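Local coordinates for protein glutathione S-transferase domain (Burkholderia graminis, PDB 4MF5) that binds glutathione and probably transfers it to electrophilic substrates, at residues G153-F158 and G222-I227; Q188-R193 and Q234-A239; L126-A131 and Y135-W140; M85-N88 and P94-I97. All coordinates share one frame; numbering follows the deposited sequence.

Following the chain, contact 4 comes first: it closes the loop between helix 82-85 and strand 95-98 in the thioredoxin-like N-terminal domain. Contact 3 follows in series, folding the linker after helix 112-123 back on the start of helix 131-161. That same long helix then carries segment 153-158 of contact 1, which reaches forward to 222-227. Contact 2, between 188-193 and 234-239, crosses contact 1 because their segments alternate, and the two touch where I227 packs on Q234. Contacts 2 and 3 meet through a salt bridge from R189 to E136, so the end of helix 170-190 is tied to helix 131-161. Contact 4 stays apart, about 25 Å from contact 3 between centres.

Contact 1. Residues G153-F158 and G222-I227; sequences GQLGFF and GELVAI
L155 divides its two methyl groups between V225 and L224. The closer pairing is CD2 of L155 with CG1 of V225 at 3.9 Å, where the two branched side chains lie obliquely across each other. On the other branch, CD1 of L155 reaches CD2 of L224 at 4.2 Å, a looser approach. The leucine extends from its helix because CG stands opposite the backbone N (chi1 179°), which carries the branched end toward 222-227. Contact is confined to these three side chains and buries 97 Å² in all. L155 and V225 are buried, whereas L224 is partly exposed and the adjoining E223 lies on the solvent side. Just beyond V225 the short helix 222-225 ends in a Schellman motif: A226 takes positive phi (54°), I227 N bonds to G222 O at 3.2 Å, and the inner bond from A226 N to E223 O is weak at 3.3 Å. Other elements complete the apolar packing in this all-helical C-terminal domain. L215 of helix 203-216 touches both L155 and V225, and V176 of helix 170-190 touches both L155 and L224. The contact therefore sets helix 222-225 beside the long helix 131-161, with helices 170-190 and 203-216 packing against both.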
# COMPACT_ATOMS: atom_id res chain seq x y z
N GLY A 153 3.54 12.97 0.67
CA GLY A 153 4.26 13.14 1.90
C GLY A 153 5.67 13.66 1.70
O GLY A 153 6.14 14.50 2.46
N GLN A 154 6.38 13.16 0.69
CA GLN A 154 7.73 13.64 0.44
C GLN A 154 7.69 15.08 -0.05
O GLN A 154 8.55 15.90 0.32
CB GLN A 154 8.52 12.78 -0.55
CG GLN A 154 8.67 11.31 -0.19
CD GLN A 154 8.84 11.11 1.27
OE1 GLN A 154 9.89 11.46 1.85
NE2 GLN A 154 7.83 10.53 1.91
N LEU A 155 6.71 15.44 -0.87
CA LEU A 155 6.56 16.84 -1.27
C LEU A 155 6.31 17.71 -0.05
O LEU A 155 6.89 18.80 0.10
CB LEU A 155 5.46 17.00 -2.31
CG LEU A 155 5.21 18.45 -2.77
CD1 LEU A 155 6.52 19.16 -3.14
CD2 LEU A 155 4.23 18.48 -3.92
N GLY A 156 5.43 17.27 0.85
CA GLY A 156 5.20 18.02 2.05
C GLY A 156 6.47 18.27 2.84
O GLY A 156 6.72 19.37 3.36
N PHE A 157 7.30 17.23 2.96
CA PHE A 157 8.56 17.41 3.65
C PHE A 157 9.43 18.46 2.96
O PHE A 157 9.84 19.43 3.58
CB PHE A 157 9.35 16.10 3.79
CG PHE A 157 10.67 16.33 4.44
CD1 PHE A 157 10.74 16.65 5.77
CD2 PHE A 157 11.85 16.35 3.69
CE1 PHE A 157 11.94 16.94 6.39
CE2 PHE A 157 13.07 16.64 4.30
CZ PHE A 157 13.11 16.93 5.64
N PHE A 158 9.70 18.28 1.68
CA PHE A 158 10.65 19.17 1.02
C PHE A 158 10.12 20.57 0.83
O PHE A 158 10.91 21.51 0.78
CB PHE A 158 11.17 18.57 -0.27
CG PHE A 158 12.11 17.42 -0.04
CD1 PHE A 158 13.39 17.65 0.47
CD2 PHE A 158 11.71 16.11 -0.25
CE1 PHE A 158 14.24 16.60 0.73
CE2 PHE A 158 12.57 15.06 0.02
CZ PHE A 158 13.84 15.30 0.50
N GLY A 222 -0.48 23.57 -3.01
CA GLY A 222 -1.46 23.75 -4.06
C GLY A 222 -1.04 24.59 -5.23
O GLY A 222 -1.51 24.40 -6.34
N GLU A 223 -0.15 25.57 -4.99
CA GLU A 223 0.42 26.37 -6.05
C GLU A 223 1.45 25.57 -6.82
O GLU A 223 1.48 25.60 -8.05
CB GLU A 223 1.01 27.66 -5.48
CG GLU A 223 1.52 28.61 -6.55
CD GLU A 223 2.17 29.87 -6.01
OE1 GLU A 223 2.26 30.84 -6.77
OE2 GLU A 223 2.63 29.89 -4.84
N LEU A 224 2.30 24.83 -6.12
CA LEU A 224 3.30 24.01 -6.80
C LEU A 224 2.66 23.01 -7.76
O LEU A 224 3.14 22.81 -8.86
CB LEU A 224 4.13 23.22 -5.80
CG LEU A 224 5.57 23.47 -5.36
CD1 LEU A 224 6.20 24.74 -5.88
CD2 LEU A 224 5.79 23.27 -3.85
N VAL A 225 1.56 22.36 -7.34
CA VAL A 225 0.94 21.34 -8.19
C VAL A 225 -0.13 21.91 -9.10
O VAL A 225 -0.60 21.19 -9.96
CB VAL A 225 0.39 20.14 -7.37
CG1 VAL A 225 1.47 19.49 -6.55
CG2 VAL A 225 -0.81 20.55 -6.50
N ALA A 226 -0.52 23.17 -8.88
CA ALA A 226 -1.59 23.85 -9.63
C ALA A 226 -2.88 23.03 -9.63
O ALA A 226 -3.35 22.52 -10.65
CB ALA A 226 -1.14 24.19 -11.06
N ILE A 227 -3.48 22.92 -8.44
CA ILE A 227 -4.63 22.07 -8.21
C ILE A 227 -5.79 22.37 -9.18
O ILE A 227 -6.55 21.47 -9.53
CB ILE A 227 -5.07 22.12 -6.73
CG1 ILE A 227 -6.13 21.07 -6.40
CG2 ILE A 227 -5.52 23.51 -6.30
CD1 ILE A 227 -5.67 19.63 -6.56

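Contact 2. Residues Q188-R193 and Q234-A239; sequences QRLEGR and QRALAA
A type II beta turn from L190 to R193 leads out of helix 170-190 and meets the side of helix 231-242 through R235. The NH2 of R235 donates to R193 O at 2.8 Å; the N-H...O angle is 132°, and the acceptor is tilted 29° from the guanidinium plane although the nitrogen lies nearly along the C=O axis. A weak second bond from R235 NH1 reaches the same oxygen at 3.3 Å. The arginine arrives by leaving its helix extended and then bending at chi3 (56°), which folds the guanidinium towards the turn. The turn itself is closed by R193 N bonding to L190 O, with G192 in its third position at positive phi, as a type II turn requires. Beneath this polar edge of the all-helical C-terminal domain, CD1 of L190 packs on CB of A236 at 4.1 Å, and F209 of helix 203-216 touches both residues. On the far side of the turn, the R193 and R189 guanidinium groups overlap face on, with R189 NH2 3.4 Å above the R193 plane, while R193 NH1 donates to R189 O at 2.8 Å. R235 also bonds to N232 OD1 and E194 O, and E136 forms a salt bridge with R189.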
# COMPACT_ATOMS: atom_id res chain seq x y z
N GLN A 188 -8.04 11.75 -14.51
CA GLN A 188 -8.55 10.93 -15.60
C GLN A 188 -9.49 9.86 -15.10
O GLN A 188 -10.47 9.56 -15.76
CB GLN A 188 -7.40 10.33 -16.41
CG GLN A 188 -7.86 9.57 -17.63
CD GLN A 188 -8.65 10.49 -18.56
OE1 GLN A 188 -8.12 11.52 -19.01
NE2 GLN A 188 -9.94 10.18 -18.78
N ARG A 189 -9.22 9.29 -13.94
CA ARG A 189 -10.09 8.27 -13.39
C ARG A 189 -11.46 8.84 -13.02
O ARG A 189 -12.50 8.20 -13.19
CB ARG A 189 -9.43 7.63 -12.17
CG ARG A 189 -10.29 6.64 -11.45
CD ARG A 189 -10.61 5.46 -12.30
NE ARG A 189 -11.53 4.62 -11.60
CZ ARG A 189 -11.99 3.47 -12.07
NH1 ARG A 189 -12.88 2.81 -11.35
NH2 ARG A 189 -11.55 2.98 -13.23
N LEU A 190 -11.47 10.06 -12.49
CA LEU A 190 -12.71 10.69 -12.04
C LEU A 190 -13.52 11.27 -13.18
O LEU A 190 -14.68 11.64 -12.97
CB LEU A 190 -12.41 11.76 -11.00
CG LEU A 190 -11.98 11.20 -9.65
CD1 LEU A 190 -11.37 12.33 -8.82
CD2 LEU A 190 -13.11 10.55 -8.90
N GLU A 191 -12.97 11.35 -14.39
CA GLU A 191 -13.73 11.84 -15.52
C GLU A 191 -14.91 10.91 -15.76
O GLU A 191 -14.74 9.72 -15.99
CB GLU A 191 -12.84 11.92 -16.75
CG GLU A 191 -13.54 12.40 -18.01
CD GLU A 191 -14.18 13.76 -17.85
OE1 GLU A 191 -13.64 14.64 -17.15
OE2 GLU A 191 -15.25 13.95 -18.46
N GLY A 192 -16.11 11.47 -15.69
CA GLY A 192 -17.31 10.68 -15.91
C GLY A 192 -17.70 9.83 -14.71
O GLY A 192 -18.61 9.01 -14.85
N ARG A 193 -17.06 10.02 -13.55
CA ARG A 193 -17.38 9.26 -12.35
C ARG A 193 -17.65 10.21 -11.20
O ARG A 193 -16.99 11.24 -11.04
CB ARG A 193 -16.23 8.32 -11.95
CG ARG A 193 -16.00 7.18 -12.92
CD ARG A 193 -14.94 6.19 -12.42
NE ARG A 193 -14.84 5.06 -13.34
CZ ARG A 193 -14.11 5.03 -14.46
NH1 ARG A 193 -13.33 6.05 -14.81
NH2 ARG A 193 -14.16 3.94 -15.25
N GLN A 234 -10.96 18.48 -8.03
CA GLN A 234 -11.50 19.56 -7.21
C GLN A 234 -12.97 19.35 -6.86
O GLN A 234 -13.38 19.65 -5.75
CB GLN A 234 -11.34 20.91 -7.92
CG GLN A 234 -9.86 21.29 -8.10
CD GLN A 234 -9.69 22.76 -8.34
OE1 GLN A 234 -10.30 23.36 -9.31
NE2 GLN A 234 -8.93 23.39 -7.53
N ARG A 235 -13.75 18.85 -7.81
CA ARG A 235 -15.14 18.52 -7.57
C ARG A 235 -15.30 17.48 -6.48
O ARG A 235 -16.09 17.65 -5.54
CB ARG A 235 -15.74 17.97 -8.88
CG ARG A 235 -17.09 17.32 -8.79
CD ARG A 235 -17.64 16.81 -10.12
NE ARG A 235 -16.78 15.87 -10.85
CZ ARG A 235 -16.59 14.59 -10.55
NH1 ARG A 235 -17.17 14.07 -9.45
NH2 ARG A 235 -15.86 13.83 -11.36
N ALA A 236 -14.57 16.38 -6.62
CA ALA A 236 -14.71 15.28 -5.68
C ALA A 236 -14.15 15.66 -4.31
O ALA A 236 -14.73 15.27 -3.29
CB ALA A 236 -14.04 14.04 -6.24
N LEU A 237 -13.06 16.43 -4.27
CA LEU A 237 -12.51 16.88 -3.00
C LEU A 237 -13.52 17.77 -2.26
O LEU A 237 -13.74 17.61 -1.06
CB LEU A 237 -11.21 17.63 -3.23
CG LEU A 237 -10.59 18.21 -1.97
CD1 LEU A 237 -10.20 17.17 -0.96
CD2 LEU A 237 -9.46 19.09 -2.33
N ALA A 238 -14.13 18.71 -2.98
CA ALA A 238 -15.11 19.59 -2.36
C ALA A 238 -16.29 18.79 -1.81
O ALA A 238 -16.78 19.07 -0.71
CB ALA A 238 -15.58 20.67 -3.33
N ALA A 239 -16.76 17.80 -2.57
CA ALA A 239 -17.84 16.94 -2.09
C ALA A 239 -17.39 16.18 -0.84
O ALA A 239 -18.12 16.08 0.14
CB ALA A 239 -18.26 15.97 -3.19

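Contact 3. Residues L126-A131 and Y135-W140; sequences LIPQDA and YEAIQW
This is a local contact at the start of helix 131-161, where the linker after helix 112-123 folds back on the helix's first turns. A137 is the meeting point: its CB faces CG1 of I127 at 3.8 Å and CD of P128 at 3.9 Å, so two consecutive linker residues pack on one methyl. I127 places CG1 there by turning it opposite the backbone N (chi1 -166°). One residue before the helix, D130 is the N-cap; its OD2 accepts from G133 N and so satisfies an amide of the first turn. The first turn is then joined to the next by Y135 N donating to A131 O at 3.2 Å, with an N-H...O angle of 163°. The same carbonyl oxygen lies 3.2 Å from CD2 of Y135, approaching the ring obliquely. The phenol reaches the second subunit, where its OH hydrogen-bonds D121 OD2 and its ring meets Y118 of that subunit edge-to-face. L197, in a loop, touches both P128 and A137, while I127 also packs on I203 at the start of helix 203-216. Helix 203-216 and the loop before it border the contact within the chain, and the second subunit adjoins it at Y135.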
# COMPACT_ATOMS: atom_id res chain seq x y z
N LEU A 126 -19.18 0.23 2.18
CA LEU A 126 -18.16 1.11 1.56
C LEU A 126 -17.08 0.34 0.81
O LEU A 126 -16.00 0.85 0.52
CB LEU A 126 -17.59 2.13 2.56
CG LEU A 126 -18.67 3.04 3.14
CD1 LEU A 126 -18.07 4.02 4.12
CD2 LEU A 126 -19.46 3.76 2.06
N ILE A 127 -17.43 -0.88 0.41
CA ILE A 127 -16.65 -1.63 -0.56
C ILE A 127 -17.66 -2.32 -1.46
O ILE A 127 -18.72 -2.72 -0.98
CB ILE A 127 -15.67 -2.61 0.14
CG1 ILE A 127 -14.63 -3.15 -0.83
CG2 ILE A 127 -16.43 -3.70 0.89
CD1 ILE A 127 -13.51 -3.92 -0.18
N PRO A 128 -17.40 -2.49 -2.75
CA PRO A 128 -18.34 -3.21 -3.58
C PRO A 128 -18.53 -4.63 -3.07
O PRO A 128 -17.61 -5.25 -2.54
CB PRO A 128 -17.66 -3.22 -4.95
CG PRO A 128 -16.85 -1.97 -4.96
CD PRO A 128 -16.30 -1.93 -3.56
N GLN A 129 -19.73 -5.14 -3.21
CA GLN A 129 -19.99 -6.50 -2.73
C GLN A 129 -19.82 -7.56 -3.79
O GLN A 129 -19.82 -8.73 -3.46
CB GLN A 129 -21.33 -6.59 -2.00
CG GLN A 129 -21.37 -5.69 -0.75
CD GLN A 129 -20.50 -6.22 0.40
OE1 GLN A 129 -20.63 -7.36 0.80
NE2 GLN A 129 -19.58 -5.38 0.91
N ASP A 130 -19.56 -7.15 -5.03
CA ASP A 130 -19.22 -8.13 -6.05
C ASP A 130 -17.70 -8.31 -6.07
O ASP A 130 -16.94 -7.39 -5.75
CB ASP A 130 -19.71 -7.71 -7.42
CG ASP A 130 -19.01 -6.52 -7.93
OD1 ASP A 130 -19.28 -5.41 -7.41
OD2 ASP A 130 -18.14 -6.70 -8.82
N ALA A 131 -17.27 -9.49 -6.47
CA ALA A 131 -15.90 -9.90 -6.29
C ALA A 131 -14.92 -9.04 -7.08
O ALA A 131 -13.90 -8.60 -6.54
CB ALA A 131 -15.73 -11.36 -6.66
N TYR A 135 -11.81 -6.33 -5.67
CA TYR A 135 -10.41 -6.23 -6.08
C TYR A 135 -10.09 -4.86 -6.66
O TYR A 135 -9.00 -4.35 -6.44
CB TYR A 135 -10.00 -7.38 -7.00
CG TYR A 135 -10.03 -8.71 -6.28
CD1 TYR A 135 -9.20 -8.96 -5.20
CD2 TYR A 135 -10.94 -9.68 -6.65
CE1 TYR A 135 -9.28 -10.14 -4.49
CE2 TYR A 135 -11.03 -10.86 -5.95
CZ TYR A 135 -10.21 -11.08 -4.86
OH TYR A 135 -10.33 -12.26 -4.17
N GLU A 136 -11.01 -4.27 -7.41
CA GLU A 136 -10.82 -2.93 -7.91
C GLU A 136 -10.67 -1.91 -6.77
O GLU A 136 -9.84 -1.01 -6.84
CB GLU A 136 -11.96 -2.55 -8.86
CG GLU A 136 -11.71 -1.26 -9.60
CD GLU A 136 -12.83 -0.89 -10.54
OE1 GLU A 136 -14.00 -1.14 -10.25
OE2 GLU A 136 -12.53 -0.34 -11.60
N ALA A 137 -11.49 -2.06 -5.73
CA ALA A 137 -11.36 -1.22 -4.55
C ALA A 137 -10.00 -1.38 -3.92
O ALA A 137 -9.34 -0.39 -3.56
CB ALA A 137 -12.46 -1.52 -3.53
N ILE A 138 -9.56 -2.63 -3.74
CA ILE A 138 -8.27 -2.89 -3.13
C ILE A 138 -7.16 -2.29 -3.99
O ILE A 138 -6.21 -1.69 -3.47
CB ILE A 138 -8.08 -4.41 -2.89
CG1 ILE A 138 -9.08 -4.90 -1.82
CG2 ILE A 138 -6.63 -4.71 -2.46
CD1 ILE A 138 -9.11 -6.41 -1.66
N GLN A 139 -7.27 -2.44 -5.31
CA GLN A 139 -6.33 -1.82 -6.25
C GLN A 139 -6.20 -0.31 -6.00
O GLN A 139 -5.09 0.22 -5.89
CB GLN A 139 -6.81 -2.10 -7.67
CG GLN A 139 -6.07 -1.37 -8.76
CD GLN A 139 -6.83 -1.52 -10.05
OE1 GLN A 139 -6.61 -2.46 -10.80
NE2 GLN A 139 -7.80 -0.64 -10.25
N TRP A 140 -7.32 0.41 -5.94
CA TRP A 140 -7.23 1.86 -5.75
C TRP A 140 -6.73 2.23 -4.35
O TRP A 140 -6.03 3.23 -4.20
CB TRP A 140 -8.55 2.56 -6.15
CG TRP A 140 -8.71 2.60 -7.62
CD1 TRP A 140 -9.52 1.82 -8.39
CD2 TRP A 140 -7.97 3.43 -8.54
NE1 TRP A 140 -9.33 2.12 -9.74
CE2 TRP A 140 -8.38 3.10 -9.85
CE3 TRP A 140 -7.02 4.43 -8.38
CZ2 TRP A 140 -7.85 3.72 -10.98
CZ3 TRP A 140 -6.49 5.06 -9.50
CH2 TRP A 140 -6.91 4.70 -10.78

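Contact 4. Residues M85-N88 and P94-I97; sequences MSLN and PAII
L87 inserts both methyl groups against the strand formed by A95, I96 and I97. Its CD2 meets CB of A95 at 3.6 Å, and its CD1 meets CG1 of I97 at 3.9 Å, the two longer side chains crossing at a slant. Between these, CD1 also lies 3.8 Å from I96 O, so the leucine spans alternate strand residues and the carbonyl between them. With CG opposite its own N and beside the carbonyl carbon (chi1 -180°), L87 points its branched end at the strand. N88 adds a more distant apolar touch, CB to A95 CB at 4.4 Å, while its amide end turns to other partners: OD1 accepts from N90 N and ND2 donates to K92 O, both in the connection leading to the strand. P94, entered through a cis peptide bond, stands just before the strand; this cis-proline is a hallmark of the thioredoxin-like domain of glutathione transferases. Farther out, A95 and I97 are hydrogen-bonded through their backbones to Y46 and Q44 of strand 43-47, and I96 to L109 of strand 107-110. Apolar packing by L87 and amide bonding by N88 therefore act from neighbouring residues of one loop, and the latter is consistent with holding in shape the connection that carries the glutathione-binding K92 and I93.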
# COMPACT_ATOMS: atom_id res chain seq x y z
N MET A 85 4.27 0.73 20.46
CA MET A 85 4.96 -0.17 19.56
C MET A 85 4.57 -1.62 19.75
O MET A 85 4.72 -2.42 18.83
CB MET A 85 6.47 0.06 19.62
CG MET A 85 6.84 1.40 18.99
SD MET A 85 8.59 1.78 18.93
CE MET A 85 9.19 0.52 17.83
N SER A 86 4.01 -1.96 20.92
CA SER A 86 3.50 -3.31 21.14
C SER A 86 2.32 -3.63 20.24
O SER A 86 2.04 -4.79 19.95
CB SER A 86 3.11 -3.53 22.60
OG SER A 86 1.93 -2.84 22.97
N LEU A 87 1.61 -2.59 19.80
CA LEU A 87 0.51 -2.74 18.85
C LEU A 87 1.00 -2.52 17.41
O LEU A 87 0.70 -3.32 16.52
CB LEU A 87 -0.62 -1.78 19.17
CG LEU A 87 -1.83 -1.84 18.25
CD1 LEU A 87 -2.42 -3.25 18.20
CD2 LEU A 87 -2.88 -0.84 18.66
N ASN A 88 1.75 -1.44 17.18
CA ASN A 88 2.32 -1.20 15.86
C ASN A 88 3.83 -1.07 15.96
O ASN A 88 4.35 -0.01 16.33
CB ASN A 88 1.78 0.05 15.16
CG ASN A 88 2.37 0.16 13.76
OD1 ASN A 88 3.15 -0.71 13.36
ND2 ASN A 88 2.01 1.17 13.01
N PRO A 94 -2.38 5.27 12.02
CA PRO A 94 -3.23 4.77 13.10
C PRO A 94 -3.02 3.29 13.37
O PRO A 94 -2.45 2.55 12.56
CB PRO A 94 -4.63 5.00 12.52
CG PRO A 94 -4.43 4.71 11.06
CD PRO A 94 -3.08 5.24 10.73
N ALA A 95 -3.55 2.87 14.51
CA ALA A 95 -3.69 1.45 14.82
C ALA A 95 -4.98 1.27 15.59
O ALA A 95 -5.49 2.22 16.20
CB ALA A 95 -2.49 0.97 15.63
N ILE A 96 -5.53 0.05 15.54
CA ILE A 96 -6.76 -0.28 16.24
C ILE A 96 -6.63 -1.57 17.02
O ILE A 96 -5.80 -2.43 16.71
CB ILE A 96 -7.97 -0.40 15.26
CG1 ILE A 96 -7.79 -1.56 14.28
CG2 ILE A 96 -8.22 0.91 14.55
CD1 ILE A 96 -9.05 -2.01 13.60
N ILE A 97 -7.51 -1.72 18.00
CA ILE A 97 -7.87 -3.05 18.52
C ILE A 97 -9.38 -3.14 18.50
O ILE A 97 -10.05 -2.34 19.18
CB ILE A 97 -7.36 -3.31 19.95
CG1 ILE A 97 -5.83 -3.26 20.00
CG2 ILE A 97 -7.87 -4.67 20.43
CD1 ILE A 97 -5.27 -3.12 21.40